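Local coordinates for protein V-type ATP synthase alpha chain (Nanoarchaeum equitans Kin4-M, PDB 5BN3) that serves as the alpha chain (subunit A) of an archaeal V-type rotary complex and carries a P-loop nucleotide-binding domain with bound ADP, at residues 189-194 with 364-369; 46-51 with 291-296. One frame throughout, in Å; residues are numbered along the deposited sequence.

Contact 1 of 2, residues 189-194 with 364-369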
loop_
_atom_site.group_PDB
_atom_site.type_symbol
_atom_site.label_atom_id
_atom_site.label_comp_id
_atom_site.label_asym_id
_atom_site.label_seq_id
_atom_site.Cartn_x
_atom_site.Cartn_y
_atom_site.Cartn_z
ATOM N N PRO A 189 43.565 -10.154 -0.166
ATOM C CA PRO A 189 44.106 -10.007 -1.521
ATOM C C PRO A 189 44.401 -11.340 -2.195
ATOM O O PRO A 189 44.609 -12.354 -1.525
ATOM C CB PRO A 189 45.418 -9.248 -1.292
ATOM C CG PRO A 189 45.816 -9.607 0.101
ATOM C CD PRO A 189 44.521 -9.704 0.861
ATOM N N TYR A 190 44.405 -11.319 -3.524
ATOM C CA TYR A 190 44.754 -12.473 -4.342
ATOM C C TYR A 190 45.372 -11.939 -5.623
ATOM O O TYR A 190 45.467 -10.723 -5.799
ATOM C CB TYR A 190 43.512 -13.319 -4.647
ATOM C CG TYR A 190 42.355 -12.533 -5.215
ATOM C CD1 TYR A 190 41.409 -11.960 -4.381
ATOM C CD2 TYR A 190 42.204 -12.374 -6.585
ATOM C CE1 TYR A 190 40.352 -11.244 -4.890
ATOM C CE2 TYR A 190 41.148 -11.660 -7.104
ATOM C CZ TYR A 190 40.225 -11.097 -6.251
ATOM O OH TYR A 190 39.170 -10.385 -6.764
ATOM N N LYS A 191 45.787 -12.825 -6.523
ATOM C CA LYS A 191 46.434 -12.375 -7.754
ATOM C C LYS A 191 45.452 -12.015 -8.864
ATOM O O LYS A 191 45.505 -10.911 -9.405
ATOM C CB LYS A 191 47.477 -13.388 -8.239
ATOM C CG LYS A 191 48.766 -13.353 -7.432
ATOM C CD LYS A 191 49.882 -14.118 -8.122
ATOM C CE LYS A 191 51.224 -13.813 -7.480
ATOM N NZ LYS A 191 52.346 -14.506 -8.171
ATOM N N GLU A 192 44.558 -12.939 -9.206
ATOM C CA GLU A 192 43.539 -12.652 -10.215
ATOM C C GLU A 192 42.322 -13.566 -10.114
ATOM O O GLU A 192 42.417 -14.707 -9.650
ATOM C CB GLU A 192 44.132 -12.719 -11.629
ATOM C CG GLU A 192 44.449 -14.124 -12.122
ATOM C CD GLU A 192 45.128 -14.123 -13.482
ATOM O OE1 GLU A 192 45.896 -13.178 -13.763
ATOM O OE2 GLU A 192 44.896 -15.067 -14.268
ATOM N N LYS A 193 41.177 -13.050 -10.547
ATOM C CA LYS A 193 39.958 -13.840 -10.627
ATOM C C LYS A 193 40.089 -14.820 -11.782
ATOM O O LYS A 193 40.563 -14.457 -12.859
ATOM C CB LYS A 193 38.758 -12.922 -10.862
ATOM C CG LYS A 193 38.725 -11.706 -9.944
ATOM C CD LYS A 193 37.667 -10.697 -10.379
ATOM C CE LYS A 193 37.754 -9.410 -9.563
ATOM N NZ LYS A 193 39.066 -8.722 -9.724
ATOM N N LEU A 194 39.685 -16.066 -11.556
ATOM C CA LEU A 194 39.755 -17.083 -12.599
ATOM C C LEU A 194 38.365 -17.368 -13.151
ATOM O O LEU A 194 37.359 -17.047 -12.516
ATOM C CB LEU A 194 40.373 -18.375 -12.057
ATOM C CG LEU A 194 41.824 -18.328 -11.575
ATOM C CD1 LEU A 194 42.289 -19.703 -11.107
ATOM C CD2 LEU A 194 42.728 -17.805 -12.672
ATOM N N ARG A 364 43.294 -17.100 -8.471
ATOM C CA ARG A 364 44.692 -17.473 -8.358
ATOM C C ARG A 364 45.202 -16.823 -7.075
ATOM O O ARG A 364 45.187 -15.597 -6.947
ATOM C CB ARG A 364 45.484 -16.948 -9.555
ATOM C CG ARG A 364 46.922 -17.434 -9.611
ATOM C CD ARG A 364 46.985 -18.918 -9.928
ATOM N NE ARG A 364 46.414 -19.217 -11.239
ATOM C CZ ARG A 364 46.217 -20.445 -11.711
ATOM N NH1 ARG A 364 46.542 -21.500 -10.979
ATOM N NH2 ARG A 364 45.691 -20.616 -12.917
ATOM N N THR A 365 45.627 -17.642 -6.118
ATOM C CA THR A 365 46.076 -17.141 -4.820
ATOM C C THR A 365 47.418 -16.421 -4.917
ATOM O O THR A 365 48.085 -16.480 -5.947
ATOM C CB THR A 365 46.189 -18.277 -3.786
ATOM O OG1 THR A 365 47.230 -19.181 -4.176
ATOM C CG2 THR A 365 44.878 -19.034 -3.683
ATOM N N LEU A 366 47.808 -15.748 -3.837
ATOM C CA LEU A 366 49.091 -15.050 -3.788
ATOM C C LEU A 366 50.260 -16.018 -3.952
ATOM O O LEU A 366 51.326 -15.634 -4.433
ATOM C CB LEU A 366 49.232 -14.259 -2.481
ATOM C CG LEU A 366 48.347 -13.019 -2.322
ATOM C CD1 LEU A 366 48.674 -12.255 -1.045
ATOM C CD2 LEU A 366 48.502 -12.117 -3.528
ATOM N N ASN A 367 50.050 -17.274 -3.561
ATOM C CA ASN A 367 51.071 -18.310 -3.698
ATOM C C ASN A 367 50.911 -19.133 -4.978
ATOM O O ASN A 367 51.427 -20.247 -5.077
ATOM C CB ASN A 367 51.093 -19.224 -2.464
ATOM C CG ASN A 367 49.736 -19.841 -2.162
ATOM O OD1 ASN A 367 49.053 -20.345 -3.053
ATOM N ND2 ASN A 367 49.343 -19.805 -0.893
ATOM N N ASP A 368 50.180 -18.573 -5.942
ATOM C CA ASP A 368 50.001 -19.161 -7.274
ATOM C C ASP A 368 49.247 -20.493 -7.310
ATOM O O ASP A 368 49.342 -21.237 -8.288
ATOM C CB ASP A 368 51.343 -19.282 -8.009
ATOM C CG ASP A 368 51.955 -17.931 -8.329
ATOM O OD1 ASP A 368 51.468 -17.263 -9.266
ATOM O OD2 ASP A 368 52.931 -17.544 -7.653
ATOM N N LEU A 369 48.490 -20.785 -6.259
ATOM C CA LEU A 369 47.604 -21.942 -6.276
ATOM C C LEU A 369 46.197 -21.491 -6.664
ATOM O O LEU A 369 45.926 -20.292 -6.744
ATOM C CB LEU A 369 47.600 -22.646 -4.915
ATOM C CG LEU A 369 48.933 -23.259 -4.473
ATOM C CD1 LEU A 369 48.866 -23.739 -3.033
ATOM C CD2 LEU A 369 49.329 -24.405 -5.389
HETATM O O HOH W 1 45.078 -15.116 -2.156
#

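Contact 2 of 2, residues 46-51 with 291-296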
loop_
_atom_site.group_PDB
_atom_site.type_symbol
_atom_site.label_atom_id
_atom_site.label_comp_id
_atom_site.label_asym_id
_atom_site.label_seq_id
_atom_site.Cartn_x
_atom_site.Cartn_y
_atom_site.Cartn_z
ATOM N N GLN A 46 28.879 1.346 17.551
ATOM C CA GLN A 46 27.983 0.201 17.660
ATOM C C GLN A 46 28.592 -0.842 18.596
ATOM O O GLN A 46 29.741 -1.263 18.428
ATOM C CB GLN A 46 27.595 -0.379 16.290
ATOM C CG GLN A 46 28.698 -1.074 15.503
ATOM C CD GLN A 46 28.215 -1.525 14.136
ATOM O OE1 GLN A 46 27.420 -0.841 13.491
ATOM N NE2 GLN A 46 28.691 -2.682 13.689
ATOM N N VAL A 47 27.817 -1.220 19.607
ATOM C CA VAL A 47 28.290 -2.102 20.663
ATOM C C VAL A 47 27.865 -3.538 20.385
ATOM O O VAL A 47 26.699 -3.798 20.079
ATOM C CB VAL A 47 27.750 -1.645 22.032
ATOM C CG1 VAL A 47 28.295 -2.521 23.145
ATOM C CG2 VAL A 47 28.126 -0.198 22.275
ATOM N N TYR A 48 28.814 -4.465 20.487
ATOM C CA TYR A 48 28.560 -5.870 20.181
ATOM C C TYR A 48 28.145 -6.661 21.416
ATOM O O TYR A 48 28.329 -7.878 21.485
ATOM C CB TYR A 48 29.786 -6.496 19.516
ATOM C CG TYR A 48 30.134 -5.838 18.206
ATOM C CD1 TYR A 48 29.447 -6.160 17.045
ATOM C CD2 TYR A 48 31.135 -4.881 18.131
ATOM C CE1 TYR A 48 29.752 -5.554 15.845
ATOM C CE2 TYR A 48 31.449 -4.271 16.936
ATOM C CZ TYR A 48 30.754 -4.610 15.798
ATOM O OH TYR A 48 31.061 -4.006 14.604
ATOM N N GLU A 49 27.580 -5.956 22.388
ATOM C CA GLU A 49 27.054 -6.578 23.594
ATOM C C GLU A 49 25.841 -5.791 24.065
ATOM O O GLU A 49 25.579 -4.694 23.566
ATOM C CB GLU A 49 28.129 -6.642 24.684
ATOM C CG GLU A 49 28.668 -8.045 24.933
ATOM C CD GLU A 49 30.183 -8.107 24.962
ATOM O OE1 GLU A 49 30.834 -7.073 24.699
ATOM O OE2 GLU A 49 30.726 -9.195 25.246
ATOM N N ASP A 50 25.094 -6.346 25.014
ATOM C CA ASP A 50 23.910 -5.664 25.524
ATOM C C ASP A 50 24.298 -4.387 26.264
ATOM O O ASP A 50 25.260 -4.369 27.034
ATOM C CB ASP A 50 23.098 -6.582 26.436
ATOM C CG ASP A 50 21.794 -5.950 26.882
ATOM O OD1 ASP A 50 21.253 -5.096 26.146
ATOM O OD2 ASP A 50 21.304 -6.314 27.972
ATOM N N THR A 51 23.545 -3.322 26.019
ATOM C CA THR A 51 23.872 -2.010 26.565
ATOM C C THR A 51 22.953 -1.592 27.710
ATOM O O THR A 51 23.067 -0.478 28.222
ATOM C CB THR A 51 23.843 -0.924 25.475
ATOM O OG1 THR A 51 22.542 -0.874 24.876
ATOM C CG2 THR A 51 24.882 -1.216 24.405
ATOM N N ILE A 291 22.527 -7.792 18.537
ATOM C CA ILE A 291 22.130 -7.596 17.143
ATOM C C ILE A 291 23.281 -7.154 16.234
ATOM O O ILE A 291 23.388 -7.615 15.099
ATOM C CB ILE A 291 20.903 -6.633 17.025
ATOM C CG1 ILE A 291 20.305 -6.673 15.616
ATOM C CG2 ILE A 291 21.265 -5.199 17.429
ATOM C CD1 ILE A 291 18.972 -5.966 15.497
ATOM N N ALA A 292 24.151 -6.284 16.740
ATOM C CA ALA A 292 25.263 -5.771 15.943
ATOM C C ALA A 292 26.291 -6.851 15.616
ATOM O O ALA A 292 27.037 -6.739 14.641
ATOM C CB ALA A 292 25.923 -4.605 16.653
ATOM N N ALA A 293 26.332 -7.896 16.433
ATOM C CA ALA A 293 27.269 -8.990 16.216
ATOM C C ALA A 293 26.869 -9.861 15.023
ATOM O O ALA A 293 27.651 -10.703 14.577
ATOM C CB ALA A 293 27.398 -9.827 17.469
ATOM N N ARG A 294 25.652 -9.667 14.517
ATOM C CA ARG A 294 25.217 -10.338 13.293
ATOM C C ARG A 294 26.041 -9.864 12.109
ATOM O O ARG A 294 26.431 -10.659 11.255
ATOM C CB ARG A 294 23.738 -10.059 13.009
ATOM C CG ARG A 294 22.771 -10.656 14.007
ATOM C CD ARG A 294 21.339 -10.363 13.602
ATOM N NE ARG A 294 20.403 -10.645 14.687
ATOM C CZ ARG A 294 19.116 -10.321 14.666
ATOM N NH1 ARG A 294 18.606 -9.701 13.611
ATOM N NH2 ARG A 294 18.345 -10.614 15.699
ATOM N N GLU A 295 26.289 -8.560 12.049
ATOM C CA GLU A 295 27.122 -8.005 10.990
ATOM C C GLU A 295 28.533 -8.559 11.111
ATOM O O GLU A 295 29.147 -8.944 10.117
ATOM C CB GLU A 295 27.148 -6.475 11.046
ATOM C CG GLU A 295 28.138 -5.861 10.071
ATOM C CD GLU A 295 27.884 -4.392 9.808
ATOM O OE1 GLU A 295 28.175 -3.562 10.695
ATOM O OE2 GLU A 295 27.406 -4.067 8.701
ATOM N N ALA A 296 29.034 -8.614 12.340
ATOM C CA ALA A 296 30.369 -9.138 12.591
ATOM C C ALA A 296 30.494 -10.587 12.127
ATOM O O ALA A 296 31.489 -10.960 11.513
ATOM C CB ALA A 296 30.712 -9.022 14.061
HETATM O O HOH W 2 24.385 -5.220 19.447
#

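Contact 1 of 2, residues 189-194 with 364-369
Lys191 reaches across the type I turn Thr365–Asp368. Its CG lies 3.5 Å from Thr365 O and its CE 3.6 Å from Leu366 O, and the chain runs extended, CD anti to CA (chi2 -167°) and CE anti to CB (chi3 167°), until NZ meets Asp368 obliquely. NZ forms a salt bridge to Asp368 OD1 at 3.1 Å, on the syn side and 27° out of the carboxylate plane; a second bond, to OD2, is weak. Glu192 and Arg364 instead run side by side in the same direction, with Glu192 CG 4.0 Å from Arg364 CB, although their charged ends do not touch. Leu194 CD1 sits 3.8 Å above one guanidinium face of Arg364, offset toward the rim. At the Pro189 end, Leu366 CD1 meets Pro189 CG at 4.1 Å, and a water links Pro189 O to Leu366 N. Two residues, Lys191 and Glu192, lie opposite Arg364, a classic beta bulge: Lys191 N donates to Arg364 O at 2.9 Å and Arg364 N to Glu192 O at 2.8 Å. Short strand 192-193 thereby pairs antiparallel with strand 361-364, which the turn joins to strand 370-379, while Asn367 ties the turn to Gly129, just before strand 131-137.

Contact 2 of 2, residues 46-51 with 291-296
Glu295 OE1 is gripped by two groups, the amide of Gln46 and the guanidinium of Arg185, which forms a salt bridge with it. Gln46 NE2 donates to Glu295 OE1 over 3.2 Å in a nearly straight bond (167° at the hydrogen), with the acceptor close to the amide plane and met nearly along its C-O axis. The two side chains cross at about a right angle, yet amide and carboxylate are almost coplanar. NE2 also donates to Tyr48 OH, 2.9 Å away and tilted somewhat from the amide plane, so two bonds fix the rotation of the Gln46 amide. Tyr48 OH has a further partner in Glu34 OE1, on the neighbouring strand 31-39. The contact joins the end of strand 42-47, in the antiparallel sheet of the N-terminal beta-barrel domain, to the start of helix 293-309 in the nucleotide-binding domain. That helix is the connection of a beta-alpha-beta crossover from strand 280-285 to strand 314-320. Tyr48 turns its ring edge toward the helix start: CE1 lies 3.2 Å from Ala292 O and CD1 3.6 Å from Ala293 N, both near the ring plane. The CB of Tyr48 does not itself point at residues 291-296; CG, anti to the carbonyl carbon (chi1 -62°), brings the ring round to them. Ala292 CB packs 3.9 Å from Tyr48 CD1, and Ala296 CB approaches CE1 obliquely at 4.0 Å. A water donates to Val47 O at 2.8 Å and accepts from Ala292 N at 2.9 Å, bridging the two backbones. Arg294, whose CB is directed away from residues 46-51, forms a salt bridge with Glu327 of helix 322-335 and packs on Tyr256 of a neighbouring NEQ263 subunit.

How the contacts relate
The contacts do not touch: their centres lie 33 Å apart and their nearest atoms about 17 Å. Their segments alternate along the chain, so each contact spans a segment of the other. Both involve the nucleotide-binding domain, contact 2 through a helix that leads into strand 314-320 and contact 1 through a turn that leads into strand 370-379. These two strands lie parallel and carry the magnesium-contacting residues Val315, Ser372 and Thr374; the Thr365 side chain of contact 1 is about 11 Å from a bound magnesium ion. Neither contact includes residues of the ADP pocket, whose P-loop follows strand 218-222, another neighbour of 370-379.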